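Jacalin-type lectin domain-containing protein (Musa acuminata, PDB 7KMU) binds mannose as a member of the jacalin-related lectins and has both mitogenic and antiviral activity. Local coordinates at residues B[74-83]-B[107-116]; B[18-26]-B[119-127]. All coordinates share one frame; numbering follows the deposited sequence.

Contacts 1 and 2 lie about 17 Å apart, centre to centre, on opposite sides of the middle of a single jacalin-like domain. Along the chain, contact 1 is nested inside the loop closed by contact 2: 18-26 comes first, then the paired segments 74-83 and 107-116, and finally 119-127. Strand 110-116 leads into strand 118-128, carrying the chain from contact 1's sheet to that of 16-19; residues 25-26 belong to the third. The two meet in the interior, where I121 packs on the S75 and M76 backbone and the V116 side chain, and M76 against F124. Three four-stranded sheets thus enclose one apolar core, as in the beta-prism of jacalin relatives, and both contacts reach the second subunit.

Contact 1: B[74-83]-B[107-116]; sequences MSMEGHVVDY and YEGTPFSIPV
The imidazole of H79 is held between E108 and P111. E108 CG sits over the centre of one ring face, 3.7 Å from the ring centroid, and its carboxylate lies stacked, only 12° from the imidazole plane; P111 CB packs against the opposite face, nearer the rim. ND1 accepts a nearly straight bond from G109 N at 2.9 Å, although the donor is tilted out of the ring plane, consistent with a neutral ring protonated on NE2. K91 pairs with E108 OE2 and holds that carboxylate.

On the other side of the sheet the F112 ring leans onto the neighbouring strand, over G78. With chi1 at 60°, CG lies between the backbone N and the carbonyl carbon, and G78 CA approaches the ring face at 4.0 Å from the centroid. Glycine suits this place because a CB would run into F112 CZ. V80 CG2 and M76 CE flank the ring obliquely, and M76 CE also meets I114 CD1 at 3.8 Å. At the far end, the edge of Y83 meets the face of Y107, with centroids 5.2 Å apart and planes at 83°.

Behind these side chains, the antiparallel ladder sets the spacing: G78 and F112 bond reciprocally, as do V80 and T110, while I114 N reaches M76 O at 2.8 Å. A water joins D82 N to E108 O. W10 of strand 5-11 stacks on F112 and touches M76, V80 and I114, and S113 OG bonds W10 NE1 of the second subunit. Strands 73-83 and 110-116 are neighbours in a Greek-key sheet, the building unit of the jacalin-type beta-prism.

Contact 2: B[18-26]-B[119-127]; sequences WDMGPAYRI and GKIAGFFGR
The indole of W18 lies across the backbone of G126, a broad flat bump on a surface kept smooth by glycine. Its chi1 of 58° folds the ring over the opposing strand, and G126 CA comes 3.9 Å from the centroid of the five-membered ring. Beside it, the rim atom CZ3 nestles against F124 CB at 3.7 Å, while NE1 makes a weak bond to R127 O. Beneath the ring, W18 and G126 exchange two backbone bonds, and these hold the glycine backbone under the indole.

Past this pair the chain 18-26 leaves regular pairing. M20 N still bonds F124 O at 3.0 Å, and the long flexible side chain bends at its end, setting CE on G123 CA (3.7 Å). Glycine fits at 123 because a CB would collide with G21 O. SD lies at the edge of the F124 ring. D19 OD1 receives G21 N at 3.0 Å, an Asx turn that shapes the bend; Y138 OH bonds the same oxygen. Next, A23 N bonds A122 O at 2.8 Å. The slim tip of I26, CD1, then fits against the backbone of A122 and G123, 3.7 Å from A122 C, and touches F124 obliquely. A water bridges Y24 O and K120 NZ at the outer end.

Around this joint, Y55 stacks on W18, and strand 37-46 packs on M20 through I42 and F44. I73, at the start of strand 73-83, meets I26, I121 and F124, while strand 132-140 flanks 118-128 on the side away from 16-19.

Contact 1: B[74-83]-B[107-116]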
ATOM      1  N   MET B  74       8.995   8.322   2.284  1.00 11.35           N
ATOM      2  CA  MET B  74       8.961   6.927   2.698  1.00 12.86           C
ATOM      3  C   MET B  74       7.565   6.448   3.136  1.00 13.02           C
ATOM      4  O   MET B  74       7.403   5.269   3.438  1.00 12.51           O
ATOM      5  CB  MET B  74      10.057   6.568   3.725  1.00 17.89           C
ATOM      6  CG  MET B  74      10.035   7.311   5.024  1.00 22.99           C
ATOM      7  SD  MET B  74      11.611   7.010   5.933  1.00 29.19           S
ATOM      8  CE  MET B  74      11.458   5.224   6.324  1.00 26.40           C
ATOM      9  N   SER B  75       6.549   7.321   3.113  1.00  8.91           N
ATOM     10  CA  SER B  75       5.194   6.911   3.468  1.00  8.32           C
ATOM     11  C   SER B  75       4.177   7.896   2.953  1.00  9.95           C
ATOM     12  O   SER B  75       4.455   9.090   2.813  1.00  8.66           O
ATOM     13  CB  SER B  75       5.039   6.748   4.982  1.00 13.21           C
ATOM     14  OG  SER B  75       3.695   6.479   5.352  1.00 23.56           O
ATOM     15  N   MET B  76       2.974   7.379   2.675  1.00  8.28           N
ATOM     16  CA  MET B  76       1.799   8.165   2.339  1.00  7.34           C
ATOM     17  C   MET B  76       0.631   7.559   3.099  1.00 10.02           C
ATOM     18  O   MET B  76       0.504   6.335   3.183  1.00 10.17           O
ATOM     19  CB  MET B  76       1.521   8.184   0.834  1.00  8.85           C
ATOM     20  CG  MET B  76       0.217   8.915   0.483  1.00 10.81           C
ATOM     21  SD  MET B  76      -0.110   9.094  -1.282  1.00 12.39           S
ATOM     22  CE  MET B  76      -0.648   7.401  -1.710  1.00 10.72           C
ATOM     23  N   GLU B  77      -0.214   8.410   3.681  1.00  8.11           N
ATOM     24  CA  GLU B  77      -1.398   7.939   4.371  1.00  8.80           C
ATOM     25  C   GLU B  77      -2.501   8.933   4.268  1.00 10.05           C
ATOM     26  O   GLU B  77      -2.255  10.124   4.086  1.00 10.78           O
ATOM     27  CB  GLU B  77      -1.123   7.547   5.824  1.00 11.09           C
ATOM     28  CG  GLU B  77      -0.689   8.678   6.719  1.00 16.58           C
ATOM     29  CD  GLU B  77      -0.030   8.162   7.981  1.00 35.25           C
ATOM     30  OE1 GLU B  77       1.182   8.412   8.157  1.00 24.91           O
ATOM     31  OE2 GLU B  77      -0.716   7.486   8.779  1.00 29.15           O
ATOM     32  N   GLY B  78      -3.718   8.452   4.369  1.00  8.90           N
ATOM     33  CA  GLY B  78      -4.855   9.346   4.269  1.00  9.15           C
ATOM     34  C   GLY B  78      -6.177   8.657   4.452  1.00 11.03           C
ATOM     35  O   GLY B  78      -6.232   7.527   4.948  1.00 10.16           O
ATOM     36  N   HIS B  79      -7.257   9.352   4.036  1.00  8.55           N
ATOM     37  CA  HIS B  79      -8.618   8.845   4.138  1.00  8.45           C
ATOM     38  C   HIS B  79      -9.368   8.985   2.838  1.00 11.06           C
ATOM     39  O   HIS B  79      -9.289  10.039   2.194  1.00 10.70           O
ATOM     40  CB  HIS B  79      -9.403   9.603   5.225  1.00  9.47           C
ATOM     41  CG  HIS B  79      -9.094   9.141   6.608  1.00 12.13           C
ATOM     42  ND1 HIS B  79      -9.975   8.327   7.307  1.00 14.02           N
ATOM     43  CD2 HIS B  79      -8.001   9.370   7.372  1.00 13.57           C
ATOM     44  CE1 HIS B  79      -9.397   8.107   8.482  1.00 13.51           C
ATOM     45  NE2 HIS B  79      -8.206   8.704   8.564  1.00 13.44           N
ATOM     46  N   VAL B  80     -10.124   7.938   2.469  1.00  8.92           N
ATOM     47  CA  VAL B  80     -11.077   7.960   1.348  1.00  7.90           C
ATOM     48  C   VAL B  80     -12.392   8.329   2.032  1.00 12.24           C
ATOM     49  O   VAL B  80     -12.780   7.675   3.008  1.00 12.12           O
ATOM     50  CB  VAL B  80     -11.176   6.634   0.585  1.00 11.37           C
ATOM     51  CG1 VAL B  80     -12.258   6.723  -0.494  1.00 11.22           C
ATOM     52  CG2 VAL B  80      -9.827   6.266  -0.029  1.00 11.19           C
ATOM     53  N   VAL B  81     -13.062   9.382   1.558  1.00 10.12           N
ATOM     54  CA  VAL B  81     -14.241   9.906   2.237  1.00  9.56           C
ATOM     55  C   VAL B  81     -15.412  10.169   1.337  1.00 12.92           C
ATOM     56  O   VAL B  81     -15.262  10.280   0.112  1.00 11.98           O
ATOM     57  CB  VAL B  81     -13.887  11.235   2.986  1.00 11.93           C
ATOM     58  CG1 VAL B  81     -12.615  11.090   3.814  1.00 11.89           C
ATOM     59  CG2 VAL B  81     -13.770  12.431   2.026  1.00 11.64           C
ATOM     60  N   ASP B  82     -16.588  10.328   1.972  1.00 12.25           N
ATOM     61  CA  ASP B  82     -17.805  10.720   1.272  0.50 12.61           C
ATOM     62  C   ASP B  82     -17.911  12.235   1.461  1.00 15.85           C
ATOM     63  O   ASP B  82     -17.920  12.714   2.600  1.00 17.51           O
ATOM     64  CB  ASP B  82     -19.040  10.009   1.848  0.50 14.90           C
ATOM     65  CG  ASP B  82     -20.303  10.323   1.072  0.50 26.46           C
ATOM     66  OD1 ASP B  82     -20.904  11.390   1.324  0.50 28.07           O
ATOM     67  OD2 ASP B  82     -20.681   9.511   0.203  0.50 32.43           O
ATOM     68  N   TYR B  83     -17.919  12.998   0.356  1.00 12.64           N
ATOM     69  CA  TYR B  83     -18.005  14.452   0.405  1.00 11.95           C
ATOM     70  C   TYR B  83     -19.162  14.852  -0.493  1.00 16.42           C
ATOM     71  O   TYR B  83     -19.027  14.831  -1.717  1.00 15.39           O
ATOM     72  CB  TYR B  83     -16.696  15.090  -0.081  1.00 12.66           C
ATOM     73  CG  TYR B  83     -16.631  16.587   0.108  1.00 12.77           C
ATOM     74  CD1 TYR B  83     -16.673  17.151   1.381  1.00 13.98           C
ATOM     75  CD2 TYR B  83     -16.460  17.440  -0.981  1.00 13.12           C
ATOM     76  CE1 TYR B  83     -16.567  18.526   1.567  1.00 14.69           C
ATOM     77  CE2 TYR B  83     -16.363  18.820  -0.808  1.00 14.59           C
ATOM     78  CZ  TYR B  83     -16.418  19.358   0.470  1.00 18.37           C
ATOM     79  OH  TYR B  83     -16.315  20.716   0.658  1.00 21.11           O
ATOM     80  N   TYR B 107     -11.865  15.771   6.615  1.00 13.12           N
ATOM     81  CA  TYR B 107     -12.776  14.632   6.567  1.00 12.51           C
ATOM     82  C   TYR B 107     -12.090  13.289   6.744  1.00 15.39           C
ATOM     83  O   TYR B 107     -10.994  13.076   6.225  1.00 14.74           O
ATOM     84  CB  TYR B 107     -13.542  14.623   5.230  1.00 13.90           C
ATOM     85  CG  TYR B 107     -14.827  15.424   5.210  1.00 15.53           C
ATOM     86  CD1 TYR B 107     -14.833  16.780   5.535  1.00 16.66           C
ATOM     87  CD2 TYR B 107     -16.013  14.859   4.754  1.00 17.26           C
ATOM     88  CE1 TYR B 107     -16.002  17.536   5.465  1.00 18.28           C
ATOM     89  CE2 TYR B 107     -17.191  15.602   4.687  1.00 18.74           C
ATOM     90  CZ  TYR B 107     -17.180  16.941   5.045  1.00 24.79           C
ATOM     91  OH  TYR B 107     -18.336  17.678   4.980  1.00 28.13           O
ATOM     92  N   GLU B 108     -12.766  12.360   7.443  1.00 13.50           N
ATOM     93  CA  GLU B 108     -12.277  10.999   7.613  1.00 13.05           C
ATOM     94  C   GLU B 108     -13.291  10.002   7.036  1.00 14.78           C
ATOM     95  O   GLU B 108     -14.445  10.364   6.753  1.00 14.91           O
ATOM     96  CB  GLU B 108     -11.918  10.688   9.081  1.00 14.39           C
ATOM     97  CG  GLU B 108     -10.678  11.441   9.545  1.00 17.30           C
ATOM     98  CD  GLU B 108     -10.033  11.008  10.849  1.00 31.29           C
ATOM     99  OE1 GLU B 108     -10.556  10.080  11.506  1.00 27.36           O
ATOM    100  OE2 GLU B 108      -8.985  11.592  11.206  1.00 23.36           O
ATOM    101  N   GLY B 109     -12.841   8.782   6.809  1.00 12.73           N
ATOM    102  CA  GLY B 109     -13.676   7.733   6.240  1.00 12.56           C
ATOM    103  C   GLY B 109     -12.971   6.405   6.317  1.00 15.67           C
ATOM    104  O   GLY B 109     -12.839   5.841   7.412  1.00 16.99           O
ATOM    105  N   THR B 110     -12.472   5.916   5.168  1.00 10.83           N
ATOM    106  CA  THR B 110     -11.752   4.649   5.122  1.00 10.37           C
ATOM    107  C   THR B 110     -10.260   4.960   5.029  1.00 13.36           C
ATOM    108  O   THR B 110      -9.831   5.522   4.024  1.00 12.22           O
ATOM    109  CB  THR B 110     -12.225   3.770   3.953  1.00 14.16           C
ATOM    110  OG1 THR B 110     -13.644   3.601   4.055  1.00 15.34           O
ATOM    111  CG2 THR B 110     -11.569   2.397   3.954  1.00 15.87           C
ATOM    112  N   PRO B 111      -9.458   4.669   6.067  1.00 10.05           N
ATOM    113  CA  PRO B 111      -8.032   4.988   5.979  1.00  9.70           C
ATOM    114  C   PRO B 111      -7.264   4.092   5.030  1.00 12.28           C
ATOM    115  O   PRO B 111      -7.652   2.953   4.770  1.00 12.85           O
ATOM    116  CB  PRO B 111      -7.534   4.797   7.411  1.00 11.18           C
ATOM    117  CG  PRO B 111      -8.442   3.764   7.975  1.00 14.67           C
ATOM    118  CD  PRO B 111      -9.797   4.046   7.366  1.00 11.03           C
ATOM    119  N   PHE B 112      -6.167   4.636   4.505  1.00  8.89           N
ATOM    120  CA  PHE B 112      -5.201   3.910   3.691  1.00  8.78           C
ATOM    121  C   PHE B 112      -3.814   4.341   4.152  1.00 10.90           C
ATOM    122  O   PHE B 112      -3.625   5.475   4.633  1.00  9.62           O
ATOM    123  CB  PHE B 112      -5.376   4.130   2.181  1.00  9.55           C
ATOM    124  CG  PHE B 112      -5.246   5.551   1.680  1.00  9.11           C
ATOM    125  CD1 PHE B 112      -6.346   6.396   1.652  1.00 10.98           C
ATOM    126  CD2 PHE B 112      -4.025   6.032   1.202  1.00  9.85           C
ATOM    127  CE1 PHE B 112      -6.228   7.709   1.182  1.00 10.64           C
ATOM    128  CE2 PHE B 112      -3.902   7.350   0.746  1.00 10.84           C
ATOM    129  CZ  PHE B 112      -5.009   8.179   0.736  1.00  9.94           C
ATOM    130  N   SER B 113      -2.836   3.440   4.020  1.00  8.96           N
ATOM    131  CA  SER B 113      -1.476   3.728   4.437  1.00  8.18           C
ATOM    132  C   SER B 113      -0.499   2.899   3.647  1.00 11.44           C
ATOM    133  O   SER B 113      -0.727   1.693   3.429  1.00 11.20           O
ATOM    134  CB  SER B 113      -1.297   3.482   5.931  1.00 10.43           C
ATOM    135  OG  SER B 113      -1.590   2.134   6.275  1.00 13.22           O
ATOM    136  N   ILE B 114       0.592   3.550   3.198  1.00  9.27           N
ATOM    137  CA  ILE B 114       1.655   2.920   2.418  1.00  9.79           C
ATOM    138  C   ILE B 114       2.980   3.145   3.124  1.00 11.55           C
ATOM    139  O   ILE B 114       3.712   4.065   2.766  1.00 12.22           O
ATOM    140  CB  ILE B 114       1.694   3.412   0.941  1.00 13.51           C
ATOM    141  CG1 ILE B 114       0.336   3.281   0.274  1.00 14.61           C
ATOM    142  CG2 ILE B 114       2.777   2.673   0.116  1.00 13.75           C
ATOM    143  CD1 ILE B 114      -0.735   4.424   0.642  1.00 19.83           C
ATOM    144  N   PRO B 115       3.296   2.332   4.141  1.00  9.44           N
ATOM    145  CA  PRO B 115       4.595   2.486   4.817  1.00  9.85           C
ATOM    146  C   PRO B 115       5.686   1.789   4.005  1.00 12.58           C
ATOM    147  O   PRO B 115       5.643   0.569   3.838  1.00 14.47           O
ATOM    148  CB  PRO B 115       4.376   1.822   6.181  1.00 11.96           C
ATOM    149  CG  PRO B 115       3.157   0.973   6.043  1.00 15.72           C
ATOM    150  CD  PRO B 115       2.501   1.228   4.715  1.00 11.52           C
ATOM    151  N   VAL B 116       6.633   2.540   3.452  1.00  9.21           N
ATOM    152  CA  VAL B 116       7.682   1.919   2.648  1.00  8.50           C
ATOM    153  C   VAL B 116       8.831   1.530   3.583  1.00 12.47           C
ATOM    154  O   VAL B 116       9.588   2.399   4.039  1.00 12.42           O
ATOM    155  CB  VAL B 116       8.147   2.794   1.446  1.00 11.11           C
ATOM    156  CG1 VAL B 116       9.120   2.025   0.564  1.00 11.25           C
ATOM    157  CG2 VAL B 116       6.953   3.275   0.614  1.00 11.13           C
TER
HETATM  158  O   HOH W   1     -16.493   9.695   4.855  1.00 15.86           O

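Contact 2: B[18-26]-B[119-127]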
ATOM      1  N   TRP B  18      -4.905  10.920 -14.205  1.00 10.35           N
ATOM      2  CA  TRP B  18      -3.660  11.662 -14.321  1.00  9.98           C
ATOM      3  C   TRP B  18      -2.509  10.766 -13.893  1.00 11.05           C
ATOM      4  O   TRP B  18      -2.688   9.819 -13.121  1.00 10.23           O
ATOM      5  CB  TRP B  18      -3.667  12.974 -13.540  1.00  9.19           C
ATOM      6  CG  TRP B  18      -3.925  12.851 -12.070  1.00  9.22           C
ATOM      7  CD1 TRP B  18      -5.137  12.906 -11.453  1.00 11.66           C
ATOM      8  CD2 TRP B  18      -2.945  12.741 -11.024  1.00  8.54           C
ATOM      9  NE1 TRP B  18      -4.978  12.839 -10.090  1.00 10.88           N
ATOM     10  CE2 TRP B  18      -3.644  12.745  -9.797  1.00 10.84           C
ATOM     11  CE3 TRP B  18      -1.546  12.662 -11.005  1.00  9.47           C
ATOM     12  CZ2 TRP B  18      -2.992  12.636  -8.562  1.00  9.78           C
ATOM     13  CZ3 TRP B  18      -0.894  12.588  -9.780  1.00 10.03           C
ATOM     14  CH2 TRP B  18      -1.615  12.603  -8.574  1.00 10.28           C
ATOM     15  N   ASP B  19      -1.329  11.051 -14.421  1.00  9.66           N
ATOM     16  CA  ASP B  19      -0.156  10.232 -14.177  1.00  9.20           C
ATOM     17  C   ASP B  19       1.100  11.045 -14.436  1.00 12.79           C
ATOM     18  O   ASP B  19       1.379  11.448 -15.573  1.00 13.49           O
ATOM     19  CB  ASP B  19      -0.205   8.975 -15.067  1.00 10.27           C
ATOM     20  CG  ASP B  19       0.823   7.906 -14.768  1.00 13.50           C
ATOM     21  OD1 ASP B  19       1.747   8.172 -13.982  1.00 10.03           O
ATOM     22  OD2 ASP B  19       0.712   6.809 -15.341  1.00 21.68           O
ATOM     23  N   MET B  20       1.844  11.316 -13.366  1.00 10.62           N
ATOM     24  CA  MET B  20       3.082  12.091 -13.388  1.00 11.16           C
ATOM     25  C   MET B  20       4.243  11.251 -13.938  1.00 14.72           C
ATOM     26  O   MET B  20       5.230  11.803 -14.443  1.00 14.02           O
ATOM     27  CB  MET B  20       3.377  12.437 -11.910  1.00 14.19           C
ATOM     28  CG  MET B  20       4.428  13.424 -11.673  1.00 16.83           C
ATOM     29  SD  MET B  20       4.981  13.189  -9.957  1.00 14.86           S
ATOM     30  CE  MET B  20       6.656  12.734 -10.289  1.00 13.38           C
ATOM     31  N   GLY B  21       4.138   9.931 -13.781  1.00 12.05           N
ATOM     32  CA  GLY B  21       5.217   9.004 -14.075  1.00 11.75           C
ATOM     33  C   GLY B  21       6.233   8.995 -12.935  1.00 13.82           C
ATOM     34  O   GLY B  21       6.138   9.788 -11.991  1.00 12.33           O
ATOM     35  N   PRO B  22       7.239   8.103 -12.985  1.00 11.87           N
ATOM     36  CA  PRO B  22       8.265   8.094 -11.937  1.00 11.75           C
ATOM     37  C   PRO B  22       9.289   9.201 -12.200  1.00 14.46           C
ATOM     38  O   PRO B  22       9.557   9.530 -13.355  1.00 14.69           O
ATOM     39  CB  PRO B  22       8.900   6.709 -12.088  1.00 14.39           C
ATOM     40  CG  PRO B  22       8.736   6.375 -13.527  1.00 18.19           C
ATOM     41  CD  PRO B  22       7.502   7.090 -14.027  1.00 14.34           C
ATOM     42  N   ALA B  23       9.876   9.750 -11.156  1.00 12.08           N
ATOM     43  CA  ALA B  23      10.854  10.803 -11.367  1.00 13.15           C
ATOM     44  C   ALA B  23      12.185  10.400 -10.809  1.00 16.28           C
ATOM     45  O   ALA B  23      12.255   9.606  -9.864  1.00 16.02           O
ATOM     46  CB  ALA B  23      10.385  12.066 -10.687  1.00 14.01           C
ATOM     47  N   TYR B  24      13.265  11.000 -11.349  1.00 14.12           N
ATOM     48  CA  TYR B  24      14.595  10.779 -10.803  1.00 14.63           C
ATOM     49  C   TYR B  24      14.661  11.420  -9.407  1.00 16.69           C
ATOM     50  O   TYR B  24      15.222  10.835  -8.473  1.00 16.64           O
ATOM     51  CB  TYR B  24      15.653  11.404 -11.728  1.00 16.64           C
ATOM     52  CG  TYR B  24      17.064  11.070 -11.300  1.00 22.22           C
ATOM     53  CD1 TYR B  24      17.627   9.832 -11.593  1.00 24.64           C
ATOM     54  CD2 TYR B  24      17.832  11.987 -10.586  1.00 24.50           C
ATOM     55  CE1 TYR B  24      18.917   9.507 -11.178  1.00 26.81           C
ATOM     56  CE2 TYR B  24      19.124  11.673 -10.164  1.00 26.04           C
ATOM     57  CZ  TYR B  24      19.665  10.433 -10.471  1.00 34.39           C
ATOM     58  OH  TYR B  24      20.945  10.111 -10.084  1.00 38.42           O
ATOM     59  N   ARG B  25      14.056  12.623  -9.277  1.00 12.62           N
ATOM     60  CA  ARG B  25      14.017  13.365  -8.023  0.50 12.30           C
ATOM     61  C   ARG B  25      12.718  14.164  -7.912  1.00 15.03           C
ATOM     62  O   ARG B  25      12.306  14.819  -8.874  1.00 12.98           O
ATOM     63  CB  ARG B  25      15.221  14.316  -7.964  0.50 12.78           C
ATOM     64  CG  ARG B  25      15.556  14.877  -6.579  0.50 21.56           C
ATOM     65  CD  ARG B  25      16.805  15.744  -6.630  0.50 26.89           C
ATOM     66  NE  ARG B  25      16.571  16.961  -7.406  0.50 30.99           N
ATOM     67  CZ  ARG B  25      16.986  17.167  -8.652  0.50 37.85           C
ATOM     68  NH1 ARG B  25      16.677  18.291  -9.279  0.50 15.58           N
ATOM     69  NH2 ARG B  25      17.707  16.244  -9.282  0.50 28.00           N
ATOM     70  N   ILE B  26      12.089  14.123  -6.744  1.00 12.21           N
ATOM     71  CA  ILE B  26      10.912  14.924  -6.456  1.00 10.94           C
ATOM     72  C   ILE B  26      11.502  16.160  -5.747  1.00 13.61           C
ATOM     73  O   ILE B  26      12.124  16.036  -4.680  1.00 12.98           O
ATOM     74  CB  ILE B  26       9.868  14.190  -5.586  1.00 13.70           C
ATOM     75  CG1 ILE B  26       9.285  12.982  -6.354  1.00 14.23           C
ATOM     76  CG2 ILE B  26       8.754  15.166  -5.185  1.00 13.82           C
ATOM     77  CD1 ILE B  26       8.349  12.098  -5.557  1.00 20.18           C
ATOM     78  N   GLY B 119      12.872   1.140   0.275  1.00 11.01           N
ATOM     79  CA  GLY B 119      12.619   1.837  -0.973  1.00 10.84           C
ATOM     80  C   GLY B 119      12.071   3.230  -0.739  1.00 12.76           C
ATOM     81  O   GLY B 119      12.116   3.744   0.387  1.00 12.00           O
ATOM     82  N   LYS B 120      11.532   3.846  -1.807  1.00  9.59           N
ATOM     83  CA  LYS B 120      10.980   5.197  -1.753  1.00  9.20           C
ATOM     84  C   LYS B 120       9.803   5.411  -2.690  1.00 11.69           C
ATOM     85  O   LYS B 120       9.641   4.685  -3.676  1.00 10.70           O
ATOM     86  CB  LYS B 120      12.078   6.243  -2.053  1.00 11.64           C
ATOM     87  CG  LYS B 120      12.663   6.161  -3.466  1.00 12.84           C
ATOM     88  CD  LYS B 120      13.692   7.274  -3.729  1.00 16.94           C
ATOM     89  CE  LYS B 120      14.352   7.047  -5.072  1.00 25.97           C
ATOM     90  NZ  LYS B 120      15.429   8.037  -5.343  1.00 34.98           N
ATOM     91  N   ILE B 121       9.003   6.430  -2.390  1.00  9.01           N
ATOM     92  CA  ILE B 121       7.938   6.876  -3.268  1.00  8.28           C
ATOM     93  C   ILE B 121       8.606   7.836  -4.259  1.00 12.65           C
ATOM     94  O   ILE B 121       9.260   8.812  -3.851  1.00 12.40           O
ATOM     95  CB  ILE B 121       6.795   7.519  -2.452  1.00  9.45           C
ATOM     96  CG1 ILE B 121       5.953   6.405  -1.814  1.00  8.98           C
ATOM     97  CG2 ILE B 121       5.915   8.465  -3.327  1.00  9.88           C
ATOM     98  CD1 ILE B 121       5.010   6.822  -0.683  1.00  8.52           C
ATOM     99  N   ALA B 122       8.424   7.572  -5.560  1.00  9.66           N
ATOM    100  CA  ALA B 122       9.107   8.324  -6.604  1.00 10.91           C
ATOM    101  C   ALA B 122       8.208   9.032  -7.595  1.00 13.21           C
ATOM    102  O   ALA B 122       8.688   9.548  -8.605  1.00 13.89           O
ATOM    103  CB  ALA B 122      10.042   7.384  -7.352  1.00 12.51           C
ATOM    104  N   GLY B 123       6.919   9.081  -7.315  1.00  8.81           N
ATOM    105  CA  GLY B 123       5.981   9.712  -8.229  1.00  8.90           C
ATOM    106  C   GLY B 123       4.561   9.388  -7.848  1.00 10.11           C
ATOM    107  O   GLY B 123       4.319   8.595  -6.931  1.00  9.18           O
ATOM    108  N   PHE B 124       3.619   9.993  -8.563  1.00  7.66           N
ATOM    109  CA  PHE B 124       2.199   9.871  -8.243  1.00  7.35           C
ATOM    110  C   PHE B 124       1.350   9.687  -9.484  1.00 10.10           C
ATOM    111  O   PHE B 124       1.739  10.087 -10.590  1.00  9.86           O
ATOM    112  CB  PHE B 124       1.722  11.181  -7.553  1.00  8.58           C
ATOM    113  CG  PHE B 124       2.375  11.453  -6.219  1.00  9.25           C
ATOM    114  CD1 PHE B 124       3.564  12.167  -6.144  1.00 11.32           C
ATOM    115  CD2 PHE B 124       1.823  10.956  -5.044  1.00 10.35           C
ATOM    116  CE1 PHE B 124       4.201  12.372  -4.911  1.00 11.64           C
ATOM    117  CE2 PHE B 124       2.444  11.188  -3.807  1.00 11.89           C
ATOM    118  CZ  PHE B 124       3.629  11.894  -3.753  1.00 10.74           C
ATOM    119  N   PHE B 125       0.169   9.121  -9.287  1.00  7.16           N
ATOM    120  CA  PHE B 125      -0.853   9.018 -10.315  1.00  7.04           C
ATOM    121  C   PHE B 125      -2.199   9.020  -9.597  1.00  9.83           C
ATOM    122  O   PHE B 125      -2.231   8.909  -8.370  1.00  8.70           O
ATOM    123  CB  PHE B 125      -0.668   7.757 -11.197  1.00  7.84           C
ATOM    124  CG  PHE B 125      -0.826   6.443 -10.470  1.00  8.13           C
ATOM    125  CD1 PHE B 125       0.201   5.935  -9.685  1.00  9.21           C
ATOM    126  CD2 PHE B 125      -1.989   5.693 -10.603  1.00  8.70           C
ATOM    127  CE1 PHE B 125       0.061   4.708  -9.020  1.00  8.82           C
ATOM    128  CE2 PHE B 125      -2.129   4.469  -9.940  1.00 10.53           C
ATOM    129  CZ  PHE B 125      -1.099   3.987  -9.149  1.00  8.32           C
ATOM    130  N   GLY B 126      -3.292   9.154 -10.333  1.00  8.34           N
ATOM    131  CA  GLY B 126      -4.601   9.132  -9.681  1.00  7.67           C
ATOM    132  C   GLY B 126      -5.708   9.613 -10.579  1.00  9.86           C
ATOM    133  O   GLY B 126      -5.612   9.481 -11.802  1.00 10.02           O
ATOM    134  N   ARG B 127      -6.760  10.154  -9.959  1.00  7.57           N
ATOM    135  CA  ARG B 127      -7.915  10.722 -10.654  0.50  7.62           C
ATOM    136  C   ARG B 127      -8.189  12.091 -10.039  1.00 10.82           C
ATOM    137  O   ARG B 127      -7.954  12.273  -8.840  1.00  9.83           O
ATOM    138  CB  ARG B 127      -9.141   9.813 -10.509  0.50  8.87           C
ATOM    139  CG  ARG B 127      -8.947   8.408 -11.102  0.50  9.10           C
ATOM    140  CD  ARG B 127     -10.237   7.614 -11.097  0.50 12.49           C
ATOM    141  NE  ARG B 127     -11.184   8.099 -12.104  0.50 12.80           N
ATOM    142  CZ  ARG B 127     -11.325   7.577 -13.320  0.50 27.84           C
ATOM    143  NH1 ARG B 127     -10.579   6.546 -13.700  0.50 18.71           N
ATOM    144  NH2 ARG B 127     -12.224   8.071 -14.160  0.50 18.94           N
TER
HETATM  145  O   HOH W   2      16.220   8.099  -8.324  1.00 37.15           O